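Local coordinates for FERM, ARHGEF and pleckstrin domain-containing protein 2 (Mus musculus, PDB 4GYV) that acts as a guanine nucleotide exchange factor that activates RAC1, contributing to class 3 semaphorin responses and to remodelling of the actin cytoskeleton, at residues L47-L51 and E114-L119; R90-L96 and D177-E183. All blocks are in the same frame, centred on the assembly; numbering follows the deposited sequence.

Both contacts are helix-helix packings inside the DH (RhoGEF) domain, the all-helical exchange module of this multidomain protein and the part crystallised here. They occupy opposite sides of the chain's centre, about 35 Å apart between centres and about 24 Å between nearest atoms. Along the chain the segments alternate, 47-51, 90-96, 114-119, 177-183. Four different helices are used, 45-52 and 112-124 in contact 1, 92-102 and 178-194 in contact 2. The former pair runs roughly antiparallel and is mainly apolar; the latter runs nearly parallel and is rich in charge. The interleaved order thus joins segments separated by 62 and 80 residues, one pair by apolar packing, the other by charge and backbone hydrogen bonds.

Contact 1: residues L47-L51 and E114-L119; sequences LMALL and EVLTEL
This is a mainly apolar helix-helix packing inside the DH domain, joining the short helix 45-52 to helix 112-124. Both segments are helical. Their local axes approach to 9.8 Å at 149° between N-to-C directions (signed crossing angle -149°), so they run roughly antiparallel; CA atoms pair Leu47 with Glu118 at 7.5 Å and Leu51 with Val115 at 5.7 Å. Leu47, Leu50 and Leu51 adopt the tp rotamer. Leu50 loses the most surface, 79 Å² of the 350 Å² total: its CG lies 3.8 Å from Val115 CG2, and its CD2 packs 3.7 Å from Glu118 CG. One turn earlier, Leu47 CD1 reaches Leu119 CD2 at 3.8 Å, Leu119 being mt, and Glu118 CB at 4.0 Å. Deeper in, Leu51 CD1 meets Val115 CG1 at 3.7 Å; Leu150 covers both Val115 and Leu119, while Leu116 turns away onto Leu202 and Leu205 of helix 196-212. Ala49 packs on Thr200 of a second subunit. Glu118, mm, offers its aliphatic stem, and Glu114 OE1 comes within 3.9 Å of Leu50 CD1. No hydrogen bond crosses between the segments, so cohesion within this pair rests on dispersion and burial of leucine and valine, with the glutamates bordering the apolar patch.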
loop_
_atom_site.group_PDB
_atom_site.type_symbol
_atom_site.label_atom_id
_atom_site.label_comp_id
_atom_site.label_asym_id
_atom_site.label_seq_id
_atom_site.Cartn_x
_atom_site.Cartn_y
_atom_site.Cartn_z
ATOM N N LEU A 47 27.924 -11.749 -11.049
ATOM C CA LEU A 47 26.842 -11.055 -11.729
ATOM C C LEU A 47 25.843 -10.524 -10.724
ATOM O O LEU A 47 25.284 -9.450 -10.889
ATOM C CB LEU A 47 26.130 -11.994 -12.692
ATOM C CG LEU A 47 24.919 -11.397 -13.419
ATOM C CD1 LEU A 47 25.221 -10.063 -14.126
ATOM C CD2 LEU A 47 24.358 -12.410 -14.403
HETATM N N MSE A 48 25.601 -11.285 -9.673
HETATM C CA MSE A 48 24.668 -10.840 -8.667
HETATM C C MSE A 48 25.233 -9.616 -7.948
HETATM O O MSE A 48 24.520 -8.642 -7.681
HETATM C CB MSE A 48 24.377 -11.970 -7.706
HETATM C CG MSE A 48 23.082 -11.785 -6.965
HETATM SE SE MSE A 48 22.778 -13.226 -5.731
HETATM C CE MSE A 48 21.610 -14.263 -6.896
ATOM N N ALA A 49 26.531 -9.651 -7.661
ATOM C CA ALA A 49 27.221 -8.455 -7.190
ATOM C C ALA A 49 27.057 -7.256 -8.153
ATOM O O ALA A 49 26.641 -6.185 -7.739
ATOM C CB ALA A 49 28.649 -8.752 -6.958
ATOM N N LEU A 50 27.368 -7.437 -9.435
ATOM C CA LEU A 50 27.246 -6.354 -10.414
ATOM C C LEU A 50 25.878 -5.679 -10.367
ATOM O O LEU A 50 25.763 -4.450 -10.336
ATOM C CB LEU A 50 27.497 -6.882 -11.820
ATOM C CG LEU A 50 27.398 -5.871 -12.951
ATOM C CD1 LEU A 50 28.413 -4.765 -12.801
ATOM C CD2 LEU A 50 27.586 -6.584 -14.255
ATOM N N LEU A 51 24.838 -6.497 -10.346
ATOM C CA LEU A 51 23.479 -5.993 -10.274
ATOM C C LEU A 51 23.228 -5.249 -8.967
ATOM O O LEU A 51 22.942 -4.058 -8.981
ATOM C CB LEU A 51 22.489 -7.143 -10.416
ATOM C CG LEU A 51 21.033 -6.792 -10.131
ATOM C CD1 LEU A 51 20.586 -5.628 -10.978
ATOM C CD2 LEU A 51 20.169 -8.001 -10.385
ATOM N N GLU A 114 25.727 -1.390 -18.326
ATOM C CA GLU A 114 26.620 -2.530 -18.233
ATOM C C GLU A 114 25.925 -3.691 -17.500
ATOM O O GLU A 114 25.975 -4.830 -17.954
ATOM C CB GLU A 114 27.908 -2.096 -17.545
ATOM C CG GLU A 114 28.809 -3.206 -17.077
ATOM C CD GLU A 114 29.955 -2.691 -16.199
ATOM O OE1 GLU A 114 30.723 -3.537 -15.679
ATOM O OE2 GLU A 114 30.084 -1.446 -16.035
ATOM N N VAL A 115 25.260 -3.391 -16.384
ATOM C CA VAL A 115 24.486 -4.384 -15.643
ATOM C C VAL A 115 23.484 -5.053 -16.570
ATOM O O VAL A 115 23.281 -6.265 -16.568
ATOM C CB VAL A 115 23.697 -3.723 -14.487
ATOM C CG1 VAL A 115 22.556 -4.639 -14.004
ATOM C CG2 VAL A 115 24.634 -3.354 -13.339
ATOM N N LEU A 116 22.862 -4.234 -17.386
ATOM C CA LEU A 116 21.876 -4.715 -18.313
ATOM C C LEU A 116 22.469 -5.650 -19.377
ATOM O O LEU A 116 21.955 -6.752 -19.557
ATOM C CB LEU A 116 21.189 -3.529 -18.948
ATOM C CG LEU A 116 19.975 -3.867 -19.774
ATOM C CD1 LEU A 116 19.005 -4.656 -18.925
ATOM C CD2 LEU A 116 19.381 -2.548 -20.206
ATOM N N THR A 117 23.536 -5.238 -20.074
ATOM C CA THR A 117 24.069 -6.096 -21.127
ATOM C C THR A 117 24.521 -7.436 -20.541
ATOM O O THR A 117 24.377 -8.489 -21.166
ATOM C CB THR A 117 25.266 -5.478 -21.919
ATOM O OG1 THR A 117 26.386 -5.339 -21.057
ATOM C CG2 THR A 117 24.940 -4.138 -22.494
ATOM N N GLU A 118 25.052 -7.386 -19.328
ATOM C CA GLU A 118 25.610 -8.561 -18.697
ATOM C C GLU A 118 24.542 -9.558 -18.312
ATOM O O GLU A 118 24.764 -10.770 -18.392
ATOM C CB GLU A 118 26.412 -8.158 -17.472
ATOM C CG GLU A 118 27.757 -7.611 -17.835
ATOM C CD GLU A 118 28.522 -8.570 -18.710
ATOM O OE1 GLU A 118 29.182 -8.108 -19.674
ATOM O OE2 GLU A 118 28.453 -9.790 -18.434
ATOM N N LEU A 119 23.394 -9.045 -17.878
ATOM C CA LEU A 119 22.244 -9.893 -17.612
ATOM C C LEU A 119 21.788 -10.633 -18.859
ATOM O O LEU A 119 21.610 -11.851 -18.828
ATOM C CB LEU A 119 21.086 -9.080 -17.049
ATOM C CG LEU A 119 21.272 -8.613 -15.609
ATOM C CD1 LEU A 119 20.092 -7.775 -15.139
ATOM C CD2 LEU A 119 21.475 -9.792 -14.700
#

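Contact 2: residues R90-L96 and D177-E183; sequences RIGDILL and DYADCHE
Asp180, Leu96 and Asp177, which lose 78, 73 and 67 Å² of surface, organise this near-parallel packing of two helix N-terminal turns in the all-helical DH domain, joined by carboxylate-to-backbone hydrogen bonds and close contact at a glycine. Arg90 is extended (phi/psi -159/171) before helix 92-102 begins at Gly92; segment 178-183 is helical. The local axes are 7.8 Å apart and 24° from parallel (signed crossing angle 24°), with Gly92 and Cys181 CA atoms at 4.7 Å. Asp177, chi1 -131° and at least 85 residues further along the chain, accepts hydrogen bonds through OD2 from Ile91 N (the N-cap residue) at 2.9 Å and Gly92 N at 3.0 Å, and a weak one through OD1 from Gly92 N at 3.1 Å. Gly92 permits the fit, because an ideal CB would lie 2.4 Å from Asp177 OD1. Asp180, chi1 m, packs its CB 3.5 Å from Gly92 C, while its OD2 makes a salt bridge and weak hydrogen bond with Arg90 NH2 at 3.2 Å. Arg90 NH1 to Asp93 OD2, 3.0 Å, is a charge-only salt bridge, the oxygen lying well out of the guanidinium plane; Arg90, Asp93 and Asp180 thus form a network. Leu96, tp, sets CD1 3.4 Å from Glu183 CB. Arg72 of helix 56-77 salt-bridges Asp93, while Ile91 and Leu95 pack against Leu167 of helix 152-170.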
loop_
_atom_site.group_PDB
_atom_site.type_symbol
_atom_site.label_atom_id
_atom_site.label_comp_id
_atom_site.label_asym_id
_atom_site.label_seq_id
_atom_site.Cartn_x
_atom_site.Cartn_y
_atom_site.Cartn_z
ATOM N N ARG A 90 7.275 25.013 1.092
ATOM C CA ARG A 90 8.297 25.024 0.067
ATOM C C ARG A 90 8.983 23.683 0.056
ATOM O O ARG A 90 8.760 22.873 0.945
ATOM C CB ARG A 90 9.299 26.126 0.338
ATOM C CG ARG A 90 9.881 26.041 1.682
ATOM C CD ARG A 90 11.128 26.846 1.728
ATOM N NE ARG A 90 11.952 26.491 2.881
ATOM C CZ ARG A 90 13.272 26.642 2.898
ATOM N NH1 ARG A 90 13.965 26.296 3.988
ATOM N NH2 ARG A 90 13.887 27.127 1.805
ATOM N N ILE A 91 9.829 23.460 -0.945
ATOM C CA ILE A 91 10.379 22.138 -1.196
ATOM C C ILE A 91 11.837 22.232 -1.654
ATOM O O ILE A 91 12.586 21.247 -1.608
ATOM C CB ILE A 91 9.543 21.418 -2.275
ATOM C CG1 ILE A 91 9.889 19.941 -2.348
ATOM C CG2 ILE A 91 9.782 22.058 -3.634
ATOM C CD1 ILE A 91 9.594 19.219 -1.105
ATOM N N GLY A 92 12.236 23.429 -2.070
ATOM C CA GLY A 92 13.507 23.634 -2.749
ATOM C C GLY A 92 14.750 23.345 -1.932
ATOM O O GLY A 92 15.761 22.911 -2.470
ATOM N N ASP A 93 14.682 23.599 -0.632
ATOM C CA ASP A 93 15.806 23.315 0.252
ATOM C C ASP A 93 16.103 21.827 0.268
ATOM O O ASP A 93 17.267 21.419 0.263
ATOM C CB ASP A 93 15.519 23.799 1.675
ATOM C CG ASP A 93 14.125 23.424 2.158
ATOM O OD1 ASP A 93 13.212 23.242 1.316
ATOM O OD2 ASP A 93 13.938 23.325 3.387
ATOM N N ILE A 94 15.035 21.029 0.281
ATOM C CA ILE A 94 15.137 19.584 0.310
ATOM C C ILE A 94 15.670 19.065 -1.030
ATOM O O ILE A 94 16.622 18.288 -1.064
ATOM C CB ILE A 94 13.778 18.967 0.678
ATOM C CG1 ILE A 94 13.416 19.383 2.095
ATOM C CG2 ILE A 94 13.784 17.445 0.559
ATOM C CD1 ILE A 94 12.145 18.827 2.551
ATOM N N LEU A 95 15.073 19.527 -2.121
ATOM C CA LEU A 95 15.544 19.185 -3.454
ATOM C C LEU A 95 17.023 19.486 -3.621
ATOM O O LEU A 95 17.782 18.706 -4.203
ATOM C CB LEU A 95 14.757 19.960 -4.506
ATOM C CG LEU A 95 13.259 19.686 -4.510
ATOM C CD1 LEU A 95 12.588 20.506 -5.568
ATOM C CD2 LEU A 95 12.992 18.214 -4.731
ATOM N N LEU A 96 17.438 20.633 -3.121
ATOM C CA LEU A 96 18.804 21.052 -3.326
ATOM C C LEU A 96 19.733 20.163 -2.546
ATOM O O LEU A 96 20.778 19.778 -3.039
ATOM C CB LEU A 96 18.974 22.477 -2.870
ATOM C CG LEU A 96 20.407 22.963 -2.746
ATOM C CD1 LEU A 96 21.034 22.992 -4.103
ATOM C CD2 LEU A 96 20.401 24.329 -2.118
ATOM N N ASP A 177 11.592 30.217 -2.261
ATOM C CA ASP A 177 12.065 28.979 -2.851
ATOM C C ASP A 177 12.870 29.127 -4.154
ATOM O O ASP A 177 13.407 28.146 -4.660
ATOM C CB ASP A 177 10.896 28.005 -3.039
ATOM C CG ASP A 177 11.206 26.623 -2.511
ATOM O OD1 ASP A 177 12.252 26.488 -1.835
ATOM O OD2 ASP A 177 10.402 25.688 -2.755
ATOM N N TYR A 178 12.968 30.339 -4.684
ATOM C CA TYR A 178 13.609 30.538 -5.984
ATOM C C TYR A 178 15.051 30.047 -6.022
ATOM O O TYR A 178 15.387 29.183 -6.823
ATOM C CB TYR A 178 13.539 32.003 -6.396
ATOM C CG TYR A 178 13.969 32.277 -7.816
ATOM C CD1 TYR A 178 13.092 32.088 -8.873
ATOM C CD2 TYR A 178 15.245 32.749 -8.097
ATOM C CE1 TYR A 178 13.479 32.351 -10.174
ATOM C CE2 TYR A 178 15.641 33.010 -9.387
ATOM C CZ TYR A 178 14.758 32.815 -10.423
ATOM O OH TYR A 178 15.156 33.080 -11.715
ATOM N N ALA A 179 15.889 30.585 -5.141
ATOM C CA ALA A 179 17.321 30.282 -5.134
ATOM C C ALA A 179 17.640 28.811 -4.916
ATOM O O ALA A 179 18.516 28.254 -5.584
ATOM C CB ALA A 179 17.990 31.073 -4.089
ATOM N N ASP A 180 16.957 28.193 -3.957
ATOM C CA ASP A 180 17.222 26.804 -3.671
ATOM C C ASP A 180 16.830 25.941 -4.867
ATOM O O ASP A 180 17.471 24.937 -5.147
ATOM C CB ASP A 180 16.483 26.351 -2.403
ATOM C CG ASP A 180 17.127 26.861 -1.117
ATOM O OD1 ASP A 180 18.307 27.280 -1.136
ATOM O OD2 ASP A 180 16.445 26.821 -0.070
ATOM N N CYS A 181 15.781 26.323 -5.582
ATOM C CA CYS A 181 15.305 25.490 -6.678
ATOM C C CYS A 181 16.222 25.606 -7.868
ATOM O O CYS A 181 16.508 24.615 -8.542
ATOM C CB CYS A 181 13.883 25.858 -7.072
ATOM S SG CYS A 181 12.651 25.165 -5.959
ATOM N N HIS A 182 16.686 26.821 -8.124
ATOM C CA HIS A 182 17.610 27.045 -9.219
ATOM C C HIS A 182 18.909 26.313 -8.953
ATOM O O HIS A 182 19.472 25.682 -9.849
ATOM C CB HIS A 182 17.836 28.541 -9.464
ATOM C CG HIS A 182 16.842 29.147 -10.410
ATOM N ND1 HIS A 182 17.143 29.427 -11.728
ATOM C CD2 HIS A 182 15.545 29.506 -10.239
ATOM C CE1 HIS A 182 16.078 29.938 -12.324
ATOM N NE2 HIS A 182 15.096 29.996 -11.442
ATOM N N GLU A 183 19.367 26.373 -7.712
ATOM C CA GLU A 183 20.569 25.656 -7.321
ATOM C C GLU A 183 20.407 24.156 -7.558
ATOM O O GLU A 183 21.270 23.513 -8.152
ATOM C CB GLU A 183 20.919 25.952 -5.861
ATOM C CG GLU A 183 21.963 27.023 -5.698
ATOM C CD GLU A 183 23.160 26.761 -6.586
ATOM O OE1 GLU A 183 23.592 27.697 -7.302
ATOM O OE2 GLU A 183 23.660 25.611 -6.574
#